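Local coordinates for protein lactate dehydrogenase (PDB 6CT6) that probably catalyses the interconversion of pyruvate and lactate, using NADH or NAD+ as cofactor, at residues G18-G21 with G22-F26; P246-S249 with A250-A254; I127-T131 with N132-V136; F26-L30 with K31-D35. All coordinates share one frame; numbering follows the deposited sequence.

Contacts 1 and 4 divide helix 19-31 and share F26. Contact 1 is its buried start, where backbone amides bind the cofactor phosphates. Contact 4 is its end, turning toward strand 35-39 and solvent. Contact 2 lies on helix 244-259, which packs against helix 19-31. M24, L27 and C28 meet G247, T248, A250 and I251. Contact 3 is a buried loop after strand 126-129, at the cofactor's nicotinamide. I130 touches I20, M24 and A250, so contacts 1, 2 and 3 share a hydrophobic core. Contacts 1 and 3 give N-H groups to the cofactor and pack on its nicotinamide; contact 2 bonds within its backbone and turns apolar side chains outward. Contacts 1, 2 and 4 touch the second subunit.

Contact 1: G18-G21 with G22-F26. With NAI (1,4-dihydronicotinamide adenine dinucleotide), chain D.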
# COMPACT_ATOMS: atom_id res chain seq x y z
N GLY B 18 1.52 1.97 -11.50
CA GLY B 18 1.79 0.59 -11.17
C GLY B 18 1.96 0.36 -9.68
O GLY B 18 1.27 0.97 -8.86
N MET B 19 2.91 -0.50 -9.32
CA MET B 19 3.05 -0.92 -7.93
C MET B 19 3.46 0.24 -7.03
O MET B 19 2.88 0.45 -5.96
CB MET B 19 4.07 -2.06 -7.83
CG MET B 19 3.70 -3.28 -8.66
SD MET B 19 2.08 -3.94 -8.25
CE MET B 19 2.40 -4.59 -6.61
N ILE B 20 4.46 1.02 -7.44
CA ILE B 20 4.93 2.12 -6.60
C ILE B 20 3.96 3.29 -6.66
O ILE B 20 3.68 3.92 -5.63
CB ILE B 20 6.36 2.53 -7.01
CG1 ILE B 20 7.33 1.37 -6.76
CG2 ILE B 20 6.81 3.76 -6.22
CD1 ILE B 20 8.74 1.60 -7.28
N GLY B 21 3.44 3.61 -7.84
CA GLY B 21 2.47 4.69 -7.95
C GLY B 21 1.26 4.47 -7.07
O GLY B 21 0.81 5.38 -6.38
N GLY B 22 0.72 3.25 -7.07
CA GLY B 22 -0.42 2.95 -6.22
C GLY B 22 -0.09 3.08 -4.75
O GLY B 22 -0.88 3.63 -3.97
N THR B 23 1.07 2.57 -4.35
CA THR B 23 1.53 2.72 -2.97
C THR B 23 1.56 4.18 -2.56
O THR B 23 1.13 4.54 -1.45
CB THR B 23 2.92 2.09 -2.83
OG1 THR B 23 2.82 0.67 -3.02
CG2 THR B 23 3.52 2.37 -1.45
N MET B 24 2.07 5.05 -3.43
CA MET B 24 2.19 6.47 -3.09
C MET B 24 0.83 7.14 -3.01
O MET B 24 0.61 8.00 -2.15
CB MET B 24 3.09 7.17 -4.10
CG MET B 24 4.55 6.71 -4.05
SD MET B 24 5.67 7.63 -5.13
CE MET B 24 5.00 7.25 -6.76
N ALA B 25 -0.10 6.76 -3.88
CA ALA B 25 -1.46 7.29 -3.81
C ALA B 25 -2.13 6.88 -2.51
O ALA B 25 -2.84 7.68 -1.88
CB ALA B 25 -2.27 6.83 -5.01
N PHE B 26 -1.94 5.62 -2.10
CA PHE B 26 -2.43 5.15 -0.81
C PHE B 26 -1.90 6.02 0.33
O PHE B 26 -2.65 6.39 1.24
CB PHE B 26 -2.01 3.69 -0.64
CG PHE B 26 -2.64 2.98 0.53
CD1 PHE B 26 -3.95 3.22 0.90
CD2 PHE B 26 -1.92 2.02 1.22
CE1 PHE B 26 -4.51 2.53 1.97
CE2 PHE B 26 -2.47 1.33 2.28
CZ PHE B 26 -3.77 1.58 2.65
PA NAI D . 5.25 -1.01 -12.69
O1A NAI D . 5.46 -1.73 -14.01
O2A NAI D . 4.38 -1.63 -11.63
O5B NAI D . 4.66 0.45 -13.04
C5B NAI D . 5.15 1.19 -14.15
C4B NAI D . 3.96 1.86 -14.81
O4B NAI D . 4.37 2.87 -15.73
C3B NAI D . 3.11 0.87 -15.60
O3B NAI D . 1.79 0.82 -15.05
C2B NAI D . 3.09 1.42 -17.02
O2B NAI D . 1.84 1.23 -17.67
C1B NAI D . 3.38 2.88 -16.76
N9A NAI D . 3.83 3.66 -17.94
C8A NAI D . 4.50 3.26 -19.03
N7A NAI D . 4.69 4.31 -19.88
C5A NAI D . 4.13 5.39 -19.32
C6A NAI D . 3.96 6.82 -19.65
N6A NAI D . 4.45 7.33 -20.80
N1A NAI D . 3.30 7.61 -18.76
C2A NAI D . 2.81 7.12 -17.61
N3A NAI D . 2.93 5.84 -17.25
C4A NAI D . 3.56 4.95 -18.04
O3 NAI D . 6.71 -0.69 -12.07
PN NAI D . 6.99 -0.23 -10.54
O1N NAI D . 7.16 -1.47 -9.69
O2N NAI D . 5.99 0.83 -10.15
O5D NAI D . 8.44 0.45 -10.70
C5D NAI D . 8.57 1.62 -11.50
C4D NAI D . 10.03 2.03 -11.69
O4D NAI D . 10.65 2.31 -10.43
C3D NAI D . 10.84 0.92 -12.34
O3D NAI D . 11.68 1.49 -13.34
C2D NAI D . 11.66 0.35 -11.20
O2D NAI D . 12.87 -0.26 -11.63
C1D NAI D . 11.90 1.61 -10.38
N1N NAI D . 12.36 1.42 -9.00
C2N NAI D . 13.20 2.36 -8.56
C3N NAI D . 13.73 2.34 -7.29
C7N NAI D . 14.67 3.44 -6.91
O7N NAI D . 14.74 4.43 -7.63
N7N NAI D . 15.42 3.33 -5.83
C4N NAI D . 13.36 1.26 -6.31
C5N NAI D . 12.44 0.29 -6.90
C6N NAI D . 11.97 0.42 -8.21
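G22 to A25 each give a backbone N-H to the carbonyl four residues back, beginning with G22 N to G18 O at 3.0 Å. G18 is the N-cap. M19 O is gripped twice. T23 N reaches it at 3.2 Å and T23 OG1 at 2.9 Å, from opposite faces of its carbonyl plane. The hydroxyl gets there because it sits beside its own backbone N (chi1 -66°). On another side of the helix I20 and M24 cross obliquely, with I20 CG2 4.0 Å from M24 CE. A bend at chi3 of M24 (-63°) brings CE back to 3.8 Å from G21 CA. The sequence and position are consistent with the GxGxxG turn of a Rossmann fold, between strand 11-15 and helix 19-31. Here the cofactor pyrophosphate meets the helix start. M19 N donates to NAI O2A at 3.0 Å, and I20 N to NAI O2N at 3.1 Å. The positive end of the helix dipole probably also favours the negative phosphates here. G18 CA lies 3.4 Å from NAI O5B, and I20 CD1 rests against nicotinamide carbon C6N. M19 also packs on M19 of the second subunit.

Contact 2: P246-S249 with A250-A254; sequences PGTS and AILMA
Four backbone hydrogen bonds join P246-S249 to A250-A254, all of the helical kind. A250 N binds P246 O at 3.2 Å, and L252 N binds T248 O at 3.0 Å. I251 N to G247 O and M253 N to S249 O are the other two.

The side chains add contacts between carbon and carbonyl oxygen. In I251, L252 and M253 the first torsion (chi1 -68° in L252) sets a gamma carbon beside the backbone N, facing back down the helix. I251 CG1 therefore lies 3.4 Å from G247 O. L252 CG is 3.3 Å from T248 O, and M253 CG is 3.4 Å from S249 O. Side chains barely meet one another: T248 CG2 and L252 CG are 4.4 Å apart.

The two hydroxyls bond outside the segments: S249 OG turns back to A245 O, and T248 OG1 is hydrogen-bonded to Y244 O and to N56 of the second subunit.

Apolar packing is mostly with other elements: A250 and I251 press on M24 of helix 19-31 and on I82 of strand 80-83, M253 lies on C153 and M155, and P246 touches the bound cofactor. Helix 244-259 thus joins the nucleotide-binding core to the subunit interface. Its buried hydroxyls have partners, so the apolar side chains can pack round them without stranding a polar group.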
# COMPACT_ATOMS: atom_id res chain seq x y z
N PRO B 246 10.20 1.99 -1.35
CA PRO B 246 10.42 3.02 -2.38
C PRO B 246 9.33 4.08 -2.43
O PRO B 246 9.64 5.27 -2.58
CB PRO B 246 10.49 2.22 -3.68
CG PRO B 246 10.94 0.87 -3.27
CD PRO B 246 10.37 0.63 -1.90
N GLY B 247 8.06 3.69 -2.33
CA GLY B 247 6.99 4.66 -2.40
C GLY B 247 6.97 5.60 -1.22
O GLY B 247 6.77 6.81 -1.37
N THR B 248 7.20 5.07 -0.02
CA THR B 248 7.22 5.91 1.18
C THR B 248 8.40 6.87 1.15
O THR B 248 8.26 8.04 1.53
CB THR B 248 7.27 5.02 2.42
OG1 THR B 248 6.20 4.07 2.37
CG2 THR B 248 7.15 5.84 3.70
N SER B 249 9.57 6.41 0.68
CA SER B 249 10.73 7.30 0.56
C SER B 249 10.42 8.49 -0.33
O SER B 249 10.69 9.64 0.03
CB SER B 249 11.93 6.52 0.02
OG SER B 249 12.33 5.50 0.92
N ALA B 250 9.86 8.23 -1.52
CA ALA B 250 9.52 9.32 -2.43
C ALA B 250 8.51 10.27 -1.82
O ALA B 250 8.61 11.49 -1.98
CB ALA B 250 8.98 8.75 -3.74
N ILE B 251 7.52 9.73 -1.10
CA ILE B 251 6.46 10.57 -0.56
C ILE B 251 7.00 11.48 0.55
O ILE B 251 6.58 12.63 0.68
CB ILE B 251 5.29 9.70 -0.08
CG1 ILE B 251 4.43 9.25 -1.27
CG2 ILE B 251 4.42 10.43 0.95
CD1 ILE B 251 3.62 10.36 -1.94
N LEU B 252 7.93 10.97 1.36
CA LEU B 252 8.52 11.82 2.39
C LEU B 252 9.29 12.97 1.77
O LEU B 252 9.27 14.09 2.30
CB LEU B 252 9.42 10.99 3.31
CG LEU B 252 8.72 9.97 4.22
CD1 LEU B 252 9.71 9.29 5.15
CD2 LEU B 252 7.59 10.62 5.02
N MET B 253 9.97 12.73 0.65
CA MET B 253 10.65 13.82 -0.05
C MET B 253 9.65 14.85 -0.54
O MET B 253 9.85 16.06 -0.37
CB MET B 253 11.46 13.26 -1.22
CG MET B 253 12.61 12.34 -0.81
SD MET B 253 13.27 11.36 -2.18
CE MET B 253 13.87 12.65 -3.27
N ALA B 254 8.55 14.39 -1.14
CA ALA B 254 7.51 15.31 -1.61
C ALA B 254 6.91 16.09 -0.45
O ALA B 254 6.59 17.27 -0.59
CB ALA B 254 6.43 14.53 -2.35

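Contact 3: I127-T131 with N132-V136. With NAI (1,4-dihydronicotinamide adenine dinucleotide), chain D.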
# COMPACT_ATOMS: atom_id res chain seq x y z
N ILE B 127 9.80 17.95 -9.13
CA ILE B 127 9.77 16.67 -9.82
C ILE B 127 10.69 15.68 -9.12
O ILE B 127 11.87 15.97 -8.88
CB ILE B 127 10.18 16.82 -11.30
CG1 ILE B 127 9.22 17.78 -12.01
CG2 ILE B 127 10.16 15.48 -12.02
CD1 ILE B 127 9.87 19.06 -12.42
N ILE B 128 10.15 14.51 -8.80
CA ILE B 128 10.91 13.40 -8.22
C ILE B 128 10.81 12.22 -9.19
O ILE B 128 9.70 11.74 -9.47
CB ILE B 128 10.36 12.99 -6.84
CG1 ILE B 128 10.39 14.17 -5.86
CG2 ILE B 128 11.16 11.80 -6.29
CD1 ILE B 128 9.50 13.94 -4.64
N ASN B 129 11.95 11.74 -9.68
CA ASN B 129 11.96 10.56 -10.53
C ASN B 129 12.35 9.32 -9.73
O ASN B 129 13.17 9.40 -8.81
CB ASN B 129 12.92 10.70 -11.71
CG ASN B 129 12.88 9.49 -12.62
OD1 ASN B 129 11.86 9.23 -13.27
ND2 ASN B 129 13.97 8.73 -12.66
N ILE B 130 11.76 8.19 -10.10
CA ILE B 130 12.07 6.91 -9.48
C ILE B 130 12.54 5.92 -10.55
O ILE B 130 13.34 5.03 -10.27
CB ILE B 130 10.86 6.36 -8.70
CG1 ILE B 130 10.45 7.34 -7.59
CG2 ILE B 130 11.18 5.00 -8.09
CD1 ILE B 130 9.13 7.00 -6.91
N THR B 131 12.05 6.09 -11.78
CA THR B 131 12.31 5.11 -12.84
C THR B 131 13.81 4.86 -13.03
O THR B 131 14.61 5.80 -13.11
CB THR B 131 11.69 5.60 -14.16
OG1 THR B 131 10.28 5.76 -13.99
CG2 THR B 131 11.96 4.61 -15.29
N ASN B 132 14.18 3.58 -13.11
CA ASN B 132 15.57 3.17 -13.29
C ASN B 132 16.00 3.11 -14.77
O ASN B 132 15.15 2.97 -15.65
CB ASN B 132 15.80 1.79 -12.67
CG ASN B 132 16.10 1.85 -11.19
OD1 ASN B 132 16.80 2.75 -10.73
ND2 ASN B 132 15.58 0.89 -10.44
N PRO B 133 17.32 3.20 -15.04
CA PRO B 133 18.41 3.53 -14.12
C PRO B 133 18.31 4.97 -13.63
O PRO B 133 18.35 5.92 -14.41
CB PRO B 133 19.67 3.31 -14.96
CG PRO B 133 19.22 3.40 -16.36
CD PRO B 133 17.83 2.84 -16.37
N LEU B 134 18.20 5.09 -12.31
CA LEU B 134 17.69 6.31 -11.70
C LEU B 134 18.49 7.54 -12.14
O LEU B 134 17.91 8.56 -12.53
CB LEU B 134 17.73 6.14 -10.18
CG LEU B 134 16.99 7.11 -9.25
CD1 LEU B 134 17.98 8.07 -8.62
CD2 LEU B 134 15.88 7.87 -9.97
N ASP B 135 19.81 7.45 -12.10
CA ASP B 135 20.63 8.66 -12.19
C ASP B 135 20.68 9.23 -13.60
O ASP B 135 20.86 10.44 -13.76
CB ASP B 135 22.03 8.36 -11.66
CG ASP B 135 22.02 7.87 -10.23
OD1 ASP B 135 21.99 8.72 -9.31
OD2 ASP B 135 22.02 6.64 -10.02
N VAL B 136 20.52 8.40 -14.63
CA VAL B 136 20.46 8.93 -15.99
C VAL B 136 19.02 9.17 -16.46
O VAL B 136 18.81 10.01 -17.35
CB VAL B 136 21.19 8.02 -17.00
CG1 VAL B 136 22.68 8.01 -16.69
CG2 VAL B 136 20.62 6.61 -17.01
PA NAI D . 5.25 -1.01 -12.69
O1A NAI D . 5.46 -1.73 -14.01
O2A NAI D . 4.38 -1.63 -11.63
O5B NAI D . 4.66 0.45 -13.04
C5B NAI D . 5.15 1.19 -14.15
C4B NAI D . 3.96 1.86 -14.81
O4B NAI D . 4.37 2.87 -15.73
C3B NAI D . 3.11 0.87 -15.60
O3B NAI D . 1.79 0.82 -15.05
C2B NAI D . 3.09 1.42 -17.02
O2B NAI D . 1.84 1.23 -17.67
C1B NAI D . 3.38 2.88 -16.76
N9A NAI D . 3.83 3.66 -17.94
C8A NAI D . 4.50 3.26 -19.03
N7A NAI D . 4.69 4.31 -19.88
C5A NAI D . 4.13 5.39 -19.32
C6A NAI D . 3.96 6.82 -19.65
N6A NAI D . 4.45 7.33 -20.80
N1A NAI D . 3.30 7.61 -18.76
C2A NAI D . 2.81 7.12 -17.61
N3A NAI D . 2.93 5.84 -17.25
C4A NAI D . 3.56 4.95 -18.04
O3 NAI D . 6.71 -0.69 -12.07
PN NAI D . 6.99 -0.23 -10.54
O1N NAI D . 7.16 -1.47 -9.69
O2N NAI D . 5.99 0.83 -10.15
O5D NAI D . 8.44 0.45 -10.70
C5D NAI D . 8.57 1.62 -11.50
C4D NAI D . 10.03 2.03 -11.69
O4D NAI D . 10.65 2.31 -10.43
C3D NAI D . 10.84 0.92 -12.34
O3D NAI D . 11.68 1.49 -13.34
C2D NAI D . 11.66 0.35 -11.20
O2D NAI D . 12.87 -0.26 -11.63
C1D NAI D . 11.90 1.61 -10.38
N1N NAI D . 12.36 1.42 -9.00
C2N NAI D . 13.20 2.36 -8.56
C3N NAI D . 13.73 2.34 -7.29
C7N NAI D . 14.67 3.44 -6.91
O7N NAI D . 14.74 4.43 -7.63
N7N NAI D . 15.42 3.33 -5.83
C4N NAI D . 13.36 1.26 -6.31
C5N NAI D . 12.44 0.29 -6.90
C6N NAI D . 11.97 0.42 -8.21
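T131 O takes a hydrogen bond from N129, before it in the turn that follows strand 126-129, and a weaker CA-H...O contact from L134, after it. N129 ND2 donates to T131 O at 3.0 Å, in the carbonyl plane and on a lone pair. L134 CA is 3.4 Å from T131 O. The turn belongs to the beta-alpha-beta unit of strand 126-129, helix 134-145 and strand 152-155 in the Rossmann domain, and it crosses the nicotinamide end of the cofactor. A cis peptide bond between N132 and P133 shapes it, and P133 is the N-cap of the helix.

L134 and N129 slide past each other in opposite directions. L134 CG is swung away from its backbone N (chi1 -167°). This carries the CD2 branch back over the strand end, 3.3 Å from N129 O and 3.4 Å from N129 ND2.

N132 meets both ligands. Its backbone N binds the ribose hydroxyl NAI O3D at 3.3 Å. Its ND2 binds NAI O2D at 3.2 Å and is also hydrogen-bonded to oxamate O1, so one amide nitrogen touches cofactor and substrate analogue together. Its other amide atom, OD1, takes a weak bond from L134 N, which may help to fix the rotation of the amide. Just behind, D135 OD2 accepts from H187 N, a second-shell link to another residue of the oxamate pocket. T131 OG1 bonds to A85 O. The nicotinamide ring is held between I130 CG2 and N132 ND2, which lie over its opposite faces, each 3.4 Å from C2N.

Contact 4: F26-L30 with K31-D35; sequences FLCSL and KELGD
K31 N closes the last regular turn of helix 19-31 on L27 O, at 2.8 Å. Beyond it the chain ends the helix in a Schellman motif. E32 has left-handed backbone angles (phi 51°), and L33 N folds back to C28 O at 3.2 Å, in the carbonyl plane and on a lone pair. E32 N adds only a weak bond to S29 O. The turn leads into strand 35-39 and so completes the beta-alpha-beta crossover of strand 11-15, helix 19-31 and strand 35-39.

The inner side is well packed. L33 points back at the helix, and its CD2 meets C28 SG at 4.4 Å. Both residues rest on I12 of strand 11-15, while L27 and C28 pack against helix 244-259. S29 OG is hydrogen-bonded to S57 and N56 of helix 45-59, and L30 and L27 each pack on the other residue's copy in the second subunit. Along the helix, L30 CD1 sits 3.6 Å above the F26 ring, over its centre.

The outer side is looser. The K31 chain starts close to the helix, with CB 3.2 Å and CG 3.3 Å from L27 O. It then bends at chi3 (77°) and chi4 (70°), and NZ makes a long, weak ion pair with E255. E32 extends outward.

Where the turn goes back inside, G34 O lies 4.1 Å from C28 CB; this carbonyl is buried and has no polar partner in the model.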
# COMPACT_ATOMS: atom_id res chain seq x y z
N PHE B 26 -1.94 5.62 -2.10
CA PHE B 26 -2.43 5.15 -0.81
C PHE B 26 -1.90 6.02 0.33
O PHE B 26 -2.65 6.39 1.24
CB PHE B 26 -2.01 3.69 -0.64
CG PHE B 26 -2.64 2.98 0.53
CD1 PHE B 26 -3.95 3.22 0.90
CD2 PHE B 26 -1.92 2.02 1.22
CE1 PHE B 26 -4.51 2.53 1.97
CE2 PHE B 26 -2.47 1.33 2.28
CZ PHE B 26 -3.77 1.58 2.65
N LEU B 27 -0.61 6.36 0.29
CA LEU B 27 -0.02 7.18 1.34
C LEU B 27 -0.64 8.57 1.38
O LEU B 27 -0.84 9.13 2.46
CB LEU B 27 1.49 7.27 1.14
CG LEU B 27 2.28 6.01 1.52
CD1 LEU B 27 3.65 6.03 0.87
CD2 LEU B 27 2.40 5.88 3.02
N CYS B 28 -0.92 9.15 0.21
CA CYS B 28 -1.55 10.47 0.17
C CYS B 28 -2.92 10.44 0.83
O CYS B 28 -3.28 11.33 1.60
CB CYS B 28 -1.64 10.96 -1.27
SG CYS B 28 -0.05 11.41 -2.00
N SER B 29 -3.71 9.41 0.52
CA SER B 29 -5.01 9.24 1.16
C SER B 29 -4.87 9.14 2.67
O SER B 29 -5.56 9.85 3.42
CB SER B 29 -5.70 7.98 0.60
OG SER B 29 -6.92 7.72 1.26
N LEU B 30 -3.97 8.28 3.15
CA LEU B 30 -3.82 8.05 4.58
C LEU B 30 -3.28 9.28 5.30
O LEU B 30 -3.69 9.58 6.43
CB LEU B 30 -2.90 6.85 4.82
CG LEU B 30 -3.38 5.48 4.35
CD1 LEU B 30 -2.24 4.47 4.41
CD2 LEU B 30 -4.56 4.99 5.18
N LYS B 31 -2.35 10.00 4.67
CA LYS B 31 -1.70 11.15 5.30
C LYS B 31 -2.45 12.46 5.08
O LYS B 31 -2.06 13.48 5.66
CB LYS B 31 -0.27 11.30 4.79
CG LYS B 31 0.67 10.16 5.18
CD LYS B 31 2.03 10.29 4.49
CE LYS B 31 2.92 11.35 5.13
NZ LYS B 31 3.39 10.95 6.49
N GLU B 32 -3.50 12.46 4.27
CA GLU B 32 -4.17 13.70 3.86
C GLU B 32 -3.16 14.70 3.32
O GLU B 32 -3.21 15.89 3.64
CB GLU B 32 -4.97 14.31 5.02
CG GLU B 32 -6.04 13.41 5.59
CD GLU B 32 -6.76 14.06 6.75
OE1 GLU B 32 -7.19 15.23 6.60
OE2 GLU B 32 -6.89 13.42 7.81
N LEU B 33 -2.23 14.21 2.51
CA LEU B 33 -1.16 15.07 2.02
C LEU B 33 -1.65 16.01 0.92
O LEU B 33 -1.16 17.14 0.82
CB LEU B 33 -0.00 14.22 1.52
CG LEU B 33 1.25 14.98 1.09
CD1 LEU B 33 1.78 15.85 2.22
CD2 LEU B 33 2.31 14.01 0.63
N GLY B 34 -2.60 15.56 0.12
CA GLY B 34 -3.14 16.37 -0.95
C GLY B 34 -3.94 15.49 -1.89
O GLY B 34 -3.96 14.26 -1.77
N ASP B 35 -4.64 16.15 -2.81
CA ASP B 35 -5.33 15.42 -3.86
C ASP B 35 -4.33 14.84 -4.85
O ASP B 35 -3.22 15.36 -5.02
CB ASP B 35 -6.35 16.32 -4.56
CG ASP B 35 -7.59 16.57 -3.72
OD1 ASP B 35 -7.81 15.84 -2.73
OD2 ASP B 35 -8.36 17.49 -4.07